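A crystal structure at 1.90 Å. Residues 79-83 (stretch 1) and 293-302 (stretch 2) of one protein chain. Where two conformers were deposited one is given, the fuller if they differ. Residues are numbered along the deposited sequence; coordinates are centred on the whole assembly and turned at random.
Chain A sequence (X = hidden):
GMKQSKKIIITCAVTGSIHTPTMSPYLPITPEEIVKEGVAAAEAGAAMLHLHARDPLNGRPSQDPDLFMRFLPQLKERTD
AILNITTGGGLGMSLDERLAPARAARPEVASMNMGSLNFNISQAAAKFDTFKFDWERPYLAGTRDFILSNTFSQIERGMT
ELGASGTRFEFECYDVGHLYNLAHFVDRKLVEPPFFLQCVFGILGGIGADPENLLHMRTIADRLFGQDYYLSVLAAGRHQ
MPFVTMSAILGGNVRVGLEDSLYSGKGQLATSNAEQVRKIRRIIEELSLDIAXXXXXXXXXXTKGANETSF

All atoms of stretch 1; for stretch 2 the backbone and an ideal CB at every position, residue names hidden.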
# COMPACT_ATOMS: atom_id res chain seq x y z
N THR A 79 32.99 23.07 -13.83
CA THR A 79 32.51 22.20 -12.75
C THR A 79 32.84 20.74 -13.05
O THR A 79 33.14 20.39 -14.19
CB THR A 79 30.99 22.41 -12.47
OG1 THR A 79 30.54 21.48 -11.48
CG2 THR A 79 30.14 22.25 -13.72
N ASP A 80 32.82 19.92 -11.99
CA ASP A 80 33.05 18.48 -12.16
C ASP A 80 31.73 17.72 -12.07
O ASP A 80 31.73 16.52 -11.99
CB ASP A 80 34.14 17.93 -11.21
CG ASP A 80 33.78 18.02 -9.74
OD1 ASP A 80 32.96 18.88 -9.37
OD2 ASP A 80 34.35 17.24 -8.94
N ALA A 81 30.60 18.43 -12.12
CA ALA A 81 29.29 17.78 -12.10
C ALA A 81 29.14 16.83 -13.29
O ALA A 81 29.72 17.07 -14.36
CB ALA A 81 28.14 18.81 -12.11
N ILE A 82 28.43 15.72 -13.08
CA ILE A 82 28.14 14.77 -14.16
C ILE A 82 27.14 15.46 -15.10
O ILE A 82 26.14 15.99 -14.64
CB ILE A 82 27.46 13.48 -13.64
CG1 ILE A 82 28.37 12.73 -12.66
CG2 ILE A 82 27.10 12.58 -14.82
CD1 ILE A 82 27.70 11.54 -11.98
N LEU A 83 27.43 15.46 -16.39
CA LEU A 83 26.55 16.10 -17.38
C LEU A 83 25.66 15.02 -17.99
O LEU A 83 26.15 14.13 -18.65
CB LEU A 83 27.35 16.89 -18.41
CG LEU A 83 28.35 17.88 -17.78
CD1 LEU A 83 29.04 18.73 -18.86
CD2 LEU A 83 27.71 18.77 -16.71
N UNK A 293 29.11 14.07 -3.61
CA UNK A 293 29.93 14.88 -4.51
C UNK A 293 29.78 14.27 -5.91
O UNK A 293 29.32 13.13 -6.05
CB UNK A 293 31.39 14.92 -4.06
N UNK A 294 30.14 15.03 -6.97
CA UNK A 294 30.11 14.44 -8.31
C UNK A 294 30.80 13.09 -8.45
O UNK A 294 30.22 12.16 -9.02
CB UNK A 294 30.75 15.42 -9.30
N UNK A 295 32.00 12.96 -7.90
CA UNK A 295 32.75 11.70 -7.95
C UNK A 295 32.12 10.57 -7.13
O UNK A 295 32.19 9.41 -7.54
CB UNK A 295 34.18 11.94 -7.46
N UNK A 296 31.50 10.89 -6.00
CA UNK A 296 30.72 9.89 -5.24
C UNK A 296 29.55 9.41 -6.09
O UNK A 296 29.25 8.21 -6.10
CB UNK A 296 30.21 10.47 -3.92
N UNK A 297 28.90 10.34 -6.81
CA UNK A 297 27.80 10.02 -7.72
C UNK A 297 28.27 9.11 -8.87
O UNK A 297 27.58 8.15 -9.21
CB UNK A 297 27.19 11.31 -8.28
N UNK A 298 29.44 9.41 -9.45
CA UNK A 298 30.04 8.59 -10.52
C UNK A 298 30.28 7.14 -10.06
O UNK A 298 30.04 6.21 -10.81
CB UNK A 298 31.36 9.21 -10.98
N UNK A 299 30.77 6.99 -8.82
CA UNK A 299 31.01 5.68 -8.22
C UNK A 299 29.69 4.95 -7.97
O UNK A 299 29.62 3.74 -8.15
CB UNK A 299 31.79 5.83 -6.91
N UNK A 300 28.65 5.68 -7.55
CA UNK A 300 27.32 5.08 -7.33
C UNK A 300 26.72 4.60 -8.65
O UNK A 300 26.30 3.45 -8.75
CB UNK A 300 26.38 6.08 -6.66
N UNK A 301 26.71 5.46 -9.66
CA UNK A 301 26.14 5.13 -10.98
C UNK A 301 27.05 4.28 -11.89
O UNK A 301 26.57 3.77 -12.91
CB UNK A 301 25.80 6.43 -11.71
N UNK A 302 28.33 4.15 -11.52
CA UNK A 302 29.34 3.40 -12.27
C UNK A 302 29.50 3.98 -13.67
O UNK A 302 29.42 3.28 -14.67
CB UNK A 302 28.97 1.92 -12.35

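Position 293 directly precedes a helix, and nothing of stretch 1 lies within 5.5 Å of its ideal CB. This is an N-cap, where Ser, Thr, Asp or Asn would suit. It is Thr-293. Its OG1 accepts from the backbone N of residue 296 at 3.2 Å.

Position 294 opens the helix, with phi -49, and its CB points toward stretch 1. The ideal CB sits only 3.1 Å from Asp-80 O and 3.9 Å from Ala-81 CA, so a small or compact side chain fits. Phi and the first helical turn both allow proline. Pro-294 CB lies 3.2 Å from Asp-80 O, and its CG packs 3.9 Å from Ala-81 CA and 3.5 Å from Asp-80 OD1.

Position 295 points sideways, with no atom of stretch 1 near its ideal CB. Many polar residues would do; the acid of Asp-80 on this side would favour a neutral or basic one. The residue is nevertheless Asp-295, whose OD2 is 4.5 Å from Asp-80 OD2, a pair of like charges. A water accepts from Asp-295 N at 3.0 Å and donates to Asp-80 OD2 at 2.8 Å.

Position 296 is out of reach of stretch 1; a polar residue could close the cap from the helix side. Glu-296 does so: its OE1 accepts from Thr-293 N at 2.9 Å.

Position 297 points toward stretch 1, its ideal CB 3.7 Å from Ile-82 CD1. A small apolar residue suits. Ala-297 CB meets Ile-82 CD1 at 3.8 Å.

Position 298 points sideways; its ideal CB is 4.5 Å from Ile-82 CD1. The carbonyl of Asp-80 offers an acceptor farther off, so a long donor such as Arg or Lys is attractive; an apolar chain could also cover the isoleucine. Arg-298 does both. NH1 and NH2 each donate to Asp-80 O at 2.9 Å, with that oxygen at the guanidinium edge. Ile-82 CG1 lies over one face, and Arg-298 CG is 3.7 Å from Ile-82 CD1. A salt bridge from Arg-298 NH1 to Asp-295 OD1, 3.0 Å, also holds the group.

Positions 299 and 300 are out of reach, so stretch 1 sets no demand. They are Ala-299 and Met-300, the latter a selenomethionine.

Position 301 points toward stretch 1, but its ideal CB is 5.5 Å from Ile-82 CD1. A medium apolar chain such as Leu or Met can close the gap. Leu-301 CD1 comes to 4.5 Å from Ile-82 CD1.

Position 302 leaves the helix with positive phi, 60, which favours Gly or Asn. It is Lys-302, clear of stretch 1.

Stretch 2 (293-302) TPDEARAMLK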
# COMPACT_ATOMS: atom_id res chain seq x y z
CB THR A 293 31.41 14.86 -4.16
OG1 THR A 293 31.92 13.52 -4.30
CG2 THR A 293 31.65 15.38 -2.75
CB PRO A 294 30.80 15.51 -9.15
CG PRO A 294 30.34 16.76 -8.51
CD PRO A 294 30.46 16.46 -7.04
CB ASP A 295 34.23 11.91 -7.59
CG ASP A 295 35.01 12.68 -8.67
OD1 ASP A 295 34.56 12.79 -9.83
OD2 ASP A 295 36.11 13.17 -8.36
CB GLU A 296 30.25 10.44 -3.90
CG GLU A 296 31.40 10.58 -2.92
CD GLU A 296 31.07 11.35 -1.65
OE1 GLU A 296 30.18 12.22 -1.67
OE2 GLU A 296 31.75 11.10 -0.64
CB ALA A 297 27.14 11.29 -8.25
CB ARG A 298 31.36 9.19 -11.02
CG ARG A 298 31.21 10.47 -11.82
CD ARG A 298 32.54 10.93 -12.42
NE ARG A 298 32.31 12.07 -13.32
CZ ARG A 298 32.23 13.35 -12.95
NH1 ARG A 298 32.42 13.73 -11.69
NH2 ARG A 298 31.97 14.27 -13.88
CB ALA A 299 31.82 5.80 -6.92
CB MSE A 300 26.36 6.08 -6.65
CG MSE A 300 26.69 6.34 -5.19
SE MSE A 300 25.80 7.92 -4.51
CE MSE A 300 23.98 7.34 -4.53
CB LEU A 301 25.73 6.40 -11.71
CG LEU A 301 24.72 7.29 -10.97
CD1 LEU A 301 24.37 8.52 -11.79
CD2 LEU A 301 23.49 6.53 -10.64
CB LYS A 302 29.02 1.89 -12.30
CG LYS A 302 28.89 1.20 -10.95
CD LYS A 302 30.21 1.11 -10.23
CE LYS A 302 30.08 0.33 -8.92
NZ LYS A 302 29.65 -1.10 -9.15
O HOH W 1 33.67 15.26 -7.05
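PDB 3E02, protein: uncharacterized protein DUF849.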